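Local coordinates for maltose/maltodextrin-binding protein (Thermus thermophilus, PDB 2GH9) that binds maltotriose and probably acts as the extracytoplasmic receptor that delivers maltodextrins to a membrane transporter, at residues Arg129-Glu132 / Glu133-Leu137; Lys200-Arg203 / Phe204-Leu208; Gly68-Gln72 / Ala73-Glu77; Glu41-Gln44 / Lys45-Gly49. One frame throughout, in Å; residues are numbered along the deposited sequence.

Interaction 1 of 4, residues Arg129-Glu132 / Glu133-Leu137; sequences RTWE and EFLAL
The indole of Trp-131 carries Leu-135 on one face, where CB lies 4.0 Å above the plane and displaced toward the rim. Phe-134 meets the indole obliquely, with the six-membered ring and the phenyl plane at 45°, and Glu-132 OE2 reaches the indole edge. The second flat pair is Arg-129 and Glu-133: the carboxylate sits at the edge of the guanidinium, the two planes only 27° apart. The contact forms the start of helix 131-141, with Thr-130 as its N-cap and Arg-129 just ahead of it. Threonine suits that place because its short hydroxyl can turn back on the turn (chi1 62°), so that OG1 accepts from Glu-133 N at 3.2 Å. Aromatic residues suit the buried flank, and Phe-134 extends the cluster by meeting Phe-149 and Phe-252 edge to face. On the exposed flank, Arg-129 grips the carboxylate side-on, with NH2 2.9 Å and NE 3.1 Å from Glu-133 OE1. Were Glu-133 replaced by alanine, the guanidinium would probably lose its counter-charge and Arg-129 N its acceptor. The other oxygen reaches back to the main chain: Arg-129 N donates almost straight to Glu-133 OE2 at 2.7 Å, on the anti side and tilted out of the carboxylate plane.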
loop_
_atom_site.group_PDB
_atom_site.type_symbol
_atom_site.label_atom_id
_atom_site.label_comp_id
_atom_site.label_asym_id
_atom_site.label_seq_id
_atom_site.Cartn_x
_atom_site.Cartn_y
_atom_site.Cartn_z
ATOM N N ARG A 129 -2.382 9.661 22.506
ATOM C CA ARG A 129 -1.271 10.595 22.309
ATOM C C ARG A 129 0.110 9.937 22.369
ATOM O O ARG A 129 1.080 10.479 21.849
ATOM C CB ARG A 129 -1.334 11.672 23.371
ATOM C CG ARG A 129 -2.574 12.550 23.303
ATOM C CD ARG A 129 -2.642 13.462 24.501
ATOM N NE ARG A 129 -3.200 12.817 25.695
ATOM C CZ ARG A 129 -3.480 13.472 26.821
ATOM N NH1 ARG A 129 -3.263 14.784 26.906
ATOM N NH2 ARG A 129 -3.987 12.830 27.869
ATOM N N THR A 130 0.196 8.790 23.037
ATOM C CA THR A 130 1.458 8.091 23.237
ATOM C C THR A 130 1.232 6.584 23.131
ATOM O O THR A 130 0.100 6.102 23.130
ATOM C CB THR A 130 2.048 8.382 24.666
ATOM O OG1 THR A 130 1.136 7.893 25.665
ATOM C CG2 THR A 130 2.298 9.851 24.884
ATOM N N TRP A 131 2.333 5.847 23.075
ATOM C CA TRP A 131 2.296 4.409 23.130
ATOM C C TRP A 131 1.567 3.909 24.373
ATOM O O TRP A 131 0.798 2.969 24.303
ATOM C CB TRP A 131 3.713 3.817 23.123
ATOM C CG TRP A 131 3.683 2.378 23.520
ATOM C CD1 TRP A 131 4.015 1.859 24.740
ATOM C CD2 TRP A 131 3.192 1.280 22.734
ATOM N NE1 TRP A 131 3.795 0.506 24.745
ATOM C CE2 TRP A 131 3.289 0.127 23.531
ATOM C CE3 TRP A 131 2.686 1.165 21.422
ATOM C CZ2 TRP A 131 2.916 -1.129 23.073
ATOM C CZ3 TRP A 131 2.322 -0.082 20.963
ATOM C CH2 TRP A 131 2.440 -1.220 21.790
ATOM N N GLU A 132 1.837 4.534 25.510
ATOM C CA GLU A 132 1.362 4.019 26.799
ATOM C C GLU A 132 -0.157 4.201 26.897
ATOM O O GLU A 132 -0.878 3.333 27.381
ATOM C CB GLU A 132 2.085 4.732 27.958
ATOM C CG GLU A 132 3.598 4.365 28.141
ATOM C CD GLU A 132 4.554 4.929 27.072
ATOM O OE1 GLU A 132 4.324 6.052 26.557
ATOM O OE2 GLU A 132 5.563 4.231 26.758
ATOM N N GLU A 133 -0.623 5.339 26.409
ATOM C CA GLU A 133 -2.045 5.643 26.344
ATOM C C GLU A 133 -2.798 4.714 25.370
ATOM O O GLU A 133 -3.917 4.293 25.642
ATOM C CB GLU A 133 -2.212 7.091 25.898
ATOM C CG GLU A 133 -3.339 7.812 26.550
ATOM C CD GLU A 133 -3.346 9.273 26.195
ATOM O OE1 GLU A 133 -3.241 10.103 27.116
ATOM O OE2 GLU A 133 -3.444 9.590 25.002
ATOM N N PHE A 134 -2.164 4.412 24.237
ATOM C CA PHE A 134 -2.686 3.475 23.242
ATOM C C PHE A 134 -2.774 2.077 23.814
ATOM O O PHE A 134 -3.795 1.422 23.680
ATOM C CB PHE A 134 -1.783 3.452 21.994
ATOM C CG PHE A 134 -1.978 2.230 21.112
ATOM C CD1 PHE A 134 -3.025 2.177 20.191
ATOM C CD2 PHE A 134 -1.095 1.158 21.184
ATOM C CE1 PHE A 134 -3.206 1.061 19.390
ATOM C CE2 PHE A 134 -1.263 0.056 20.377
ATOM C CZ PHE A 134 -2.326 0.010 19.474
ATOM N N LEU A 135 -1.676 1.633 24.424
ATOM C CA LEU A 135 -1.591 0.319 25.022
ATOM C C LEU A 135 -2.676 0.105 26.060
ATOM O O LEU A 135 -3.385 -0.901 26.011
ATOM C CB LEU A 135 -0.208 0.081 25.638
ATOM C CG LEU A 135 0.024 -1.299 26.263
ATOM C CD1 LEU A 135 -0.312 -2.440 25.289
ATOM C CD2 LEU A 135 1.475 -1.390 26.774
ATOM N N ALA A 136 -2.815 1.062 26.969
ATOM C CA ALA A 136 -3.811 0.986 28.045
ATOM C C ALA A 136 -5.240 0.908 27.494
ATOM O O ALA A 136 -6.041 0.082 27.938
ATOM C CB ALA A 136 -3.671 2.179 28.984
ATOM N N LEU A 137 -5.532 1.756 26.511
ATOM C CA LEU A 137 -6.816 1.760 25.816
ATOM C C LEU A 137 -7.103 0.449 25.073
ATOM O O LEU A 137 -8.194 -0.109 25.208
ATOM C CB LEU A 137 -6.857 2.921 24.831
ATOM C CG LEU A 137 -8.126 3.214 24.039
ATOM C CD1 LEU A 137 -9.296 3.497 24.982
ATOM C CD2 LEU A 137 -7.887 4.398 23.079
#

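Interaction 2 of 4, residues Lys200-Arg203 / Phe204-Leu208; sequences KDLR and FKYNL
Tyr-206 folds back against Asp-201 at the C-terminal end of helix 189-204, and here the packing is tight: CE2 of the tyrosine lies 3.3 Å from Asp-201 CB. The backbone draws the pair together, for Asp-201 O accepts from both Lys-205 N and Tyr-206 N, the latter bond 2.7 Å long and nearly straight. This five-residue reach widens the last turn, and Asn-207 then leaves the helix with positive phi, a conformation asparagine tolerates well. Leu-208 N closes the turn on Leu-202 O at 2.9 Å, which places the two leucines on the buried side. That side faces helix 131-141, where Tyr-206 meets Trp-131 edge to face and Leu-208 touches Ala-138.

Arg-203 and Phe-204 run side by side, the aliphatic CG of the arginine over one face of the ring, 4.0 Å from its centroid. An extended start to the arginine chain (chi1 -179°) lays its methylenes there, while NH1 goes on to Ile-356 O.

The outer side is looser and wetter. Lys-205 NZ stands 3.7 Å from Asp-201 OD2, a long salt bridge, and one water joins OD2 to Tyr-206 OH. Asp-201 OD1 is held by Gln-197 NE2. A second water donates to Arg-203 O and Asn-207 OD1. Apolar burial and main-chain bonds thus define the turn, whereas the Asp-201/Lys-205 pair, long and with OD2 also taken by a water, is likely to add only modestly.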
loop_
_atom_site.group_PDB
_atom_site.type_symbol
_atom_site.label_atom_id
_atom_site.label_comp_id
_atom_site.label_asym_id
_atom_site.label_seq_id
_atom_site.Cartn_x
_atom_site.Cartn_y
_atom_site.Cartn_z
ATOM N N LYS A 200 6.370 -9.631 18.064
ATOM C CA LYS A 200 6.049 -10.744 18.993
ATOM C C LYS A 200 5.293 -10.286 20.235
ATOM O O LYS A 200 4.279 -10.883 20.616
ATOM C CB LYS A 200 7.303 -11.495 19.423
ATOM C CG LYS A 200 7.794 -12.450 18.402
ATOM C CD LYS A 200 9.115 -13.134 18.829
ATOM C CE LYS A 200 8.923 -14.189 19.923
ATOM N NZ LYS A 200 10.263 -14.788 20.267
ATOM N N ASP A 201 5.777 -9.201 20.840
ATOM C CA ASP A 201 5.204 -8.674 22.071
ATOM C C ASP A 201 3.765 -8.260 21.890
ATOM O O ASP A 201 3.000 -8.304 22.841
ATOM C CB ASP A 201 6.009 -7.475 22.612
ATOM C CG ASP A 201 7.396 -7.855 23.115
ATOM O OD1 ASP A 201 7.704 -9.059 23.260
ATOM O OD2 ASP A 201 8.199 -6.925 23.368
ATOM N N LEU A 202 3.402 -7.818 20.682
ATOM C CA LEU A 202 2.017 -7.451 20.370
ATOM C C LEU A 202 1.082 -8.650 20.605
ATOM O O LEU A 202 -0.099 -8.484 20.865
ATOM C CB LEU A 202 1.890 -6.926 18.910
ATOM C CG LEU A 202 2.405 -5.497 18.614
ATOM C CD1 LEU A 202 2.299 -5.124 17.130
ATOM C CD2 LEU A 202 1.654 -4.464 19.436
ATOM N N ARG A 203 1.622 -9.855 20.494
ATOM C CA ARG A 203 0.839 -11.057 20.778
ATOM C C ARG A 203 1.120 -11.582 22.184
ATOM O O ARG A 203 0.214 -11.714 22.964
ATOM C CB ARG A 203 1.128 -12.141 19.752
ATOM C CG ARG A 203 0.333 -13.436 19.947
ATOM C CD ARG A 203 0.509 -14.329 18.731
ATOM N NE ARG A 203 -0.259 -13.810 17.595
ATOM C CZ ARG A 203 -0.090 -14.166 16.323
ATOM N NH1 ARG A 203 0.831 -15.050 15.982
ATOM N NH2 ARG A 203 -0.850 -13.622 15.381
ATOM N N PHE A 204 2.380 -11.852 22.499
ATOM C CA PHE A 204 2.708 -12.643 23.695
ATOM C C PHE A 204 2.897 -11.852 24.996
ATOM O O PHE A 204 2.917 -12.442 26.094
ATOM C CB PHE A 204 3.954 -13.469 23.424
ATOM C CG PHE A 204 3.828 -14.375 22.237
ATOM C CD1 PHE A 204 2.789 -15.304 22.164
ATOM C CD2 PHE A 204 4.738 -14.298 21.180
ATOM C CE1 PHE A 204 2.670 -16.150 21.054
ATOM C CE2 PHE A 204 4.617 -15.131 20.075
ATOM C CZ PHE A 204 3.585 -16.059 20.018
ATOM N N LYS A 205 3.087 -10.540 24.889
ATOM C CA LYS A 205 3.270 -9.712 26.075
ATOM C C LYS A 205 2.064 -8.835 26.271
ATOM O O LYS A 205 1.465 -8.822 27.343
ATOM C CB LYS A 205 4.512 -8.828 25.972
ATOM C CG LYS A 205 4.708 -7.958 27.217
ATOM C CD LYS A 205 5.757 -6.892 27.048
ATOM C CE LYS A 205 7.142 -7.469 26.844
ATOM N NZ LYS A 205 8.168 -6.378 27.039
ATOM N N TYR A 206 1.733 -8.062 25.237
ATOM C CA TYR A 206 0.660 -7.093 25.332
ATOM C C TYR A 206 -0.698 -7.719 25.058
ATOM O O TYR A 206 -1.714 -7.127 25.393
ATOM C CB TYR A 206 0.907 -5.887 24.392
ATOM C CG TYR A 206 2.290 -5.260 24.511
ATOM C CD1 TYR A 206 2.721 -4.671 25.707
ATOM C CD2 TYR A 206 3.157 -5.240 23.427
ATOM C CE1 TYR A 206 3.982 -4.073 25.809
ATOM C CE2 TYR A 206 4.422 -4.669 23.523
ATOM C CZ TYR A 206 4.827 -4.087 24.712
ATOM O OH TYR A 206 6.084 -3.557 24.780
ATOM N N ASN A 207 -0.708 -8.916 24.460
ATOM C CA ASN A 207 -1.937 -9.695 24.234
ATOM C C ASN A 207 -2.995 -8.912 23.438
ATOM O O ASN A 207 -4.170 -8.829 23.840
ATOM C CB ASN A 207 -2.507 -10.224 25.566
ATOM C CG ASN A 207 -3.600 -11.275 25.359
ATOM O OD1 ASN A 207 -3.470 -12.181 24.521
ATOM N ND2 ASN A 207 -4.686 -11.147 26.110
ATOM N N LEU A 208 -2.565 -8.331 22.310
ATOM C CA LEU A 208 -3.450 -7.501 21.494
ATOM C C LEU A 208 -3.912 -8.219 20.222
ATOM O O LEU A 208 -5.094 -8.127 19.839
ATOM C CB LEU A 208 -2.775 -6.157 21.151
ATOM C CG LEU A 208 -2.595 -5.159 22.302
ATOM C CD1 LEU A 208 -2.017 -3.834 21.812
ATOM C CD2 LEU A 208 -3.915 -4.912 23.002
HETATM O O HOH W 1 7.751 -4.307 23.126
HETATM O O HOH W 2 -1.259 -13.840 23.834
#

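Interaction 3 of 4, residues Gly68-Gln72 / Ala73-Glu77; sequences GEMAQ and AGVLE
Met-70 and Leu-76 cross at about a right angle, the isobutyl group of the leucine set against the base of the methionine. Leu-76 CG lies 3.8 Å from Met-70 CB, and CD2 is 4.1 Å from SD farther along the chain. Leu-76 CG stands anti to its own carbonyl carbon (chi1 -63°), and its CB points back at the helix, which puts CD1 and CD2 both against Met-70 CB. Val-75 comes from the neighbouring position: CG2 is 3.2 Å from Met-70 O and also touches Met-70 CB. A backbone reversal brings these two residues round. Helix 67-72 ends in a Schellman motif, in which Val-75 N bonds to Met-70 O at 3.2 Å and Gly-74 N to Ala-71 O at 2.9 Å. Glycine suits the turn because it accepts positive phi (73°) with no side chain to strain. With only the methyl of an alanine in place of Leu-76, a gap is likely to open beside Met-70 CB, and the thioether would have less to hold it. Branched and flexible apolar groups fit here because these three side chains are buried between secondary structures: Met-70 and Val-75 rest on Phe-46 of helix 39-49, while Leu-76 touches Val-272 of strand 265-273.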
loop_
_atom_site.group_PDB
_atom_site.type_symbol
_atom_site.label_atom_id
_atom_site.label_comp_id
_atom_site.label_asym_id
_atom_site.label_seq_id
_atom_site.Cartn_x
_atom_site.Cartn_y
_atom_site.Cartn_z
ATOM N N GLY A 68 9.731 -1.710 -11.448
ATOM C CA GLY A 68 11.023 -2.239 -11.900
ATOM C C GLY A 68 10.961 -3.661 -12.427
ATOM O O GLY A 68 11.445 -3.916 -13.511
ATOM N N GLU A 69 10.361 -4.586 -11.670
ATOM C CA GLU A 69 10.206 -5.969 -12.114
ATOM C C GLU A 69 9.356 -6.118 -13.380
ATOM O O GLU A 69 9.674 -6.930 -14.260
ATOM C CB GLU A 69 9.602 -6.823 -11.003
ATOM C CG GLU A 69 9.409 -8.273 -11.354
ATOM C CD GLU A 69 8.762 -9.069 -10.266
ATOM O OE1 GLU A 69 8.558 -8.530 -9.147
ATOM O OE2 GLU A 69 8.462 -10.247 -10.528
ATOM N N MET A 70 8.246 -5.380 -13.446
ATOM C CA MET A 70 7.375 -5.425 -14.608
ATOM C C MET A 70 8.039 -4.817 -15.860
ATOM O O MET A 70 7.923 -5.377 -16.959
ATOM C CB MET A 70 6.047 -4.713 -14.310
ATOM C CG MET A 70 5.172 -5.471 -13.329
ATOM S SD MET A 70 3.569 -4.677 -13.089
ATOM C CE MET A 70 2.467 -5.799 -13.911
ATOM N N ALA A 71 8.712 -3.678 -15.674
ATOM C CA ALA A 71 9.425 -2.993 -16.738
ATOM C C ALA A 71 10.540 -3.879 -17.321
ATOM O O ALA A 71 10.681 -3.995 -18.555
ATOM C CB ALA A 71 9.974 -1.641 -16.235
ATOM N N GLN A 72 11.291 -4.542 -16.448
ATOM C CA GLN A 72 12.276 -5.546 -16.892
ATOM C C GLN A 72 11.673 -6.733 -17.627
ATOM O O GLN A 72 12.343 -7.314 -18.473
ATOM C CB GLN A 72 13.077 -6.081 -15.713
ATOM C CG GLN A 72 14.133 -5.138 -15.225
ATOM C CD GLN A 72 15.216 -5.852 -14.450
ATOM O OE1 GLN A 72 14.965 -6.888 -13.810
ATOM N NE2 GLN A 72 16.437 -5.307 -14.498
ATOM N N ALA A 73 10.433 -7.120 -17.302
ATOM C CA ALA A 73 9.749 -8.187 -18.026
ATOM C C ALA A 73 9.210 -7.684 -19.362
ATOM O O ALA A 73 8.601 -8.439 -20.121
ATOM C CB ALA A 73 8.611 -8.776 -17.187
ATOM N N GLY A 74 9.410 -6.407 -19.632
ATOM C CA GLY A 74 9.014 -5.804 -20.901
ATOM C C GLY A 74 7.518 -5.614 -21.032
ATOM O O GLY A 74 7.036 -5.303 -22.120
ATOM N N VAL A 75 6.769 -5.754 -19.928
ATOM C CA VAL A 75 5.307 -5.875 -20.042
ATOM C C VAL A 75 4.553 -4.572 -19.925
ATOM O O VAL A 75 3.334 -4.557 -20.129
ATOM C CB VAL A 75 4.718 -6.918 -19.041
ATOM C CG1 VAL A 75 5.278 -8.299 -19.363
ATOM C CG2 VAL A 75 4.958 -6.501 -17.556
ATOM N N LEU A 76 5.266 -3.488 -19.609
ATOM C CA LEU A 76 4.658 -2.161 -19.410
ATOM C C LEU A 76 4.863 -1.285 -20.639
ATOM O O LEU A 76 5.970 -1.187 -21.160
ATOM C CB LEU A 76 5.273 -1.430 -18.201
ATOM C CG LEU A 76 5.121 -2.043 -16.795
ATOM C CD1 LEU A 76 5.634 -1.076 -15.724
ATOM C CD2 LEU A 76 3.707 -2.486 -16.514
ATOM N N GLU A 77 3.787 -0.651 -21.092
ATOM C CA GLU A 77 3.869 0.360 -22.145
ATOM C C GLU A 77 4.377 1.684 -21.550
ATOM O O GLU A 77 3.774 2.239 -20.610
ATOM C CB GLU A 77 2.507 0.512 -22.855
ATOM C CG GLU A 77 2.406 1.620 -23.934
ATOM C CD GLU A 77 3.232 1.362 -25.209
ATOM O OE1 GLU A 77 3.820 0.279 -25.361
ATOM O OE2 GLU A 77 3.270 2.259 -26.075
HETATM O O HOH W 3 8.006 -2.542 -19.937
#

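Interaction 4 of 4, residues Glu41-Gln44 / Lys45-Gly49; sequences EIKQ and KFILG
Lys-43 and Ile-47 lie side by side on helix 39-49, one turn apart and pointing the same way. It is a regular alpha-helical contact, i to i+4, with Ile-47 N bonded to Lys-43 O at 2.9 Å. The lysine leaves the backbone with CG anti to N, which sets that methylene 3.7 Å from Ile-47 CD1; farther out the chain bends twice, at chi3 (58°) and chi4 (52°). The bends carry the ammonium away from the isoleucine to a cation-pi contact with Trp-66 and a long, weak ion pair with Glu-69; the lysine side chain comes to about 5 Å, nearest atoms, from a bound glucose unit. A lysine serves both needs, its methylenes for packing and its tip for charge.

Gln-44 starts just as extended, but without the later bends, and runs alongside Leu-48, its CG 3.8 Å from Leu-48 CD1. Both residues are exposed, so the amide can face solvent while its methylene rests against the leucine methyl. Lys-45 curls the other way, along the carbonyl of Glu-41: its CG and CD lie 3.5 and 3.6 Å from Glu-41 O, yet its NZ remains 5.9 Å from Glu-41 OE1, so the opposite charges are not in contact. On the buried side Ile-42 and Phe-46 turn to the sheet, where both touch Val-59 of strand 58-63. Phe-46 CB sits 3.5 Å from Ile-42 O, the same carbonyl that accepts from Phe-46 N.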
loop_
_atom_site.group_PDB
_atom_site.type_symbol
_atom_site.label_atom_id
_atom_site.label_comp_id
_atom_site.label_asym_id
_atom_site.label_seq_id
_atom_site.Cartn_x
_atom_site.Cartn_y
_atom_site.Cartn_z
ATOM N N GLU A 41 -2.331 -11.774 -6.603
ATOM C CA GLU A 41 -2.212 -12.594 -7.803
ATOM C C GLU A 41 -1.934 -11.806 -9.103
ATOM O O GLU A 41 -1.488 -12.387 -10.115
ATOM C CB GLU A 41 -3.503 -13.408 -7.951
ATOM C CG GLU A 41 -3.656 -14.445 -6.865
ATOM C CD GLU A 41 -4.786 -15.401 -7.103
ATOM O OE1 GLU A 41 -5.310 -15.495 -8.227
ATOM O OE2 GLU A 41 -5.181 -16.070 -6.143
ATOM N N ILE A 42 -2.160 -10.492 -9.089
ATOM C CA ILE A 42 -2.103 -9.698 -10.329
ATOM C C ILE A 42 -0.731 -9.639 -10.978
ATOM O O ILE A 42 -0.628 -9.846 -12.195
ATOM C CB ILE A 42 -2.595 -8.232 -10.140
ATOM C CG1 ILE A 42 -4.073 -8.180 -9.813
ATOM C CG2 ILE A 42 -2.362 -7.405 -11.410
ATOM C CD1 ILE A 42 -4.567 -6.748 -9.438
ATOM N N LYS A 43 0.307 -9.318 -10.207
ATOM C CA LYS A 43 1.650 -9.123 -10.777
ATOM C C LYS A 43 2.126 -10.355 -11.576
ATOM O O LYS A 43 2.580 -10.223 -12.714
ATOM C CB LYS A 43 2.674 -8.736 -9.688
ATOM C CG LYS A 43 4.102 -8.474 -10.250
ATOM C CD LYS A 43 5.058 -7.724 -9.305
ATOM C CE LYS A 43 5.286 -8.398 -7.958
ATOM N NZ LYS A 43 5.698 -9.825 -8.022
ATOM N N GLN A 44 1.988 -11.542 -10.986
ATOM C CA GLN A 44 2.403 -12.771 -11.641
ATOM C C GLN A 44 1.559 -13.015 -12.891
ATOM O O GLN A 44 2.082 -13.355 -13.937
ATOM C CB GLN A 44 2.301 -13.961 -10.679
ATOM C CG GLN A 44 2.725 -15.301 -11.323
ATOM C CD GLN A 44 2.670 -16.466 -10.376
ATOM O OE1 GLN A 44 1.653 -16.697 -9.722
ATOM N NE2 GLN A 44 3.754 -17.230 -10.309
ATOM N N LYS A 45 0.250 -12.812 -12.783
ATOM C CA LYS A 45 -0.644 -13.019 -13.910
ATOM C C LYS A 45 -0.258 -12.144 -15.089
ATOM O O LYS A 45 -0.275 -12.600 -16.244
ATOM C CB LYS A 45 -2.092 -12.745 -13.508
ATOM C CG LYS A 45 -2.809 -13.949 -12.926
ATOM C CD LYS A 45 -4.129 -13.545 -12.252
ATOM C CE LYS A 45 -5.218 -13.276 -13.262
ATOM N NZ LYS A 45 -5.587 -14.516 -14.018
ATOM N N PHE A 46 0.081 -10.888 -14.801
ATOM C CA PHE A 46 0.424 -9.909 -15.839
ATOM C C PHE A 46 1.785 -10.131 -16.451
ATOM O O PHE A 46 1.948 -10.054 -17.666
ATOM C CB PHE A 46 0.398 -8.496 -15.266
ATOM C CG PHE A 46 0.177 -7.425 -16.302
ATOM C CD1 PHE A 46 -1.117 -7.151 -16.768
ATOM C CD2 PHE A 46 1.231 -6.666 -16.779
ATOM C CE1 PHE A 46 -1.340 -6.140 -17.692
ATOM C CE2 PHE A 46 1.005 -5.653 -17.720
ATOM C CZ PHE A 46 -0.282 -5.399 -18.173
ATOM N N ILE A 47 2.777 -10.347 -15.601
ATOM C CA ILE A 47 4.156 -10.544 -16.078
ATOM C C ILE A 47 4.245 -11.816 -16.953
ATOM O O ILE A 47 4.787 -11.785 -18.065
ATOM C CB ILE A 47 5.163 -10.617 -14.913
ATOM C CG1 ILE A 47 5.414 -9.222 -14.324
ATOM C CG2 ILE A 47 6.486 -11.227 -15.403
ATOM C CD1 ILE A 47 6.367 -9.222 -13.129
ATOM N N LEU A 48 3.697 -12.920 -16.453
ATOM C CA LEU A 48 3.704 -14.180 -17.192
ATOM C C LEU A 48 2.751 -14.163 -18.392
ATOM O O LEU A 48 3.111 -14.615 -19.479
ATOM C CB LEU A 48 3.365 -15.361 -16.275
ATOM C CG LEU A 48 4.360 -15.756 -15.185
ATOM C CD1 LEU A 48 3.896 -17.061 -14.512
ATOM C CD2 LEU A 48 5.778 -15.902 -15.730
ATOM N N GLY A 49 1.542 -13.641 -18.203
ATOM C CA GLY A 49 0.551 -13.610 -19.280
ATOM C C GLY A 49 0.774 -12.586 -20.392
ATOM O O GLY A 49 0.398 -12.821 -21.531
#

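Along the chain the order is interaction 4, 3, 1, 2, and in space they form two pairs. Interactions 3 and 4 join helices 39-49 and 67-72, centres 11 Å apart, against the large mixed sheet. Interactions 1 and 2 bring the start of helix 131-141 against the end of helix 189-204, centres 14 Å apart, with Leu-135 packed on Tyr-206 and Leu-208. Interactions 1 and 3 lie on opposite sides of the chain's centre, their centres about 44 Å apart. This is consistent with the two-lobed periplasmic binding protein fold, in which sugar binds between the lobes: interaction 4 approaches the glucose chain, whereas interactions 1 and 2 would lie in the other lobe, toward the outside of the molecule.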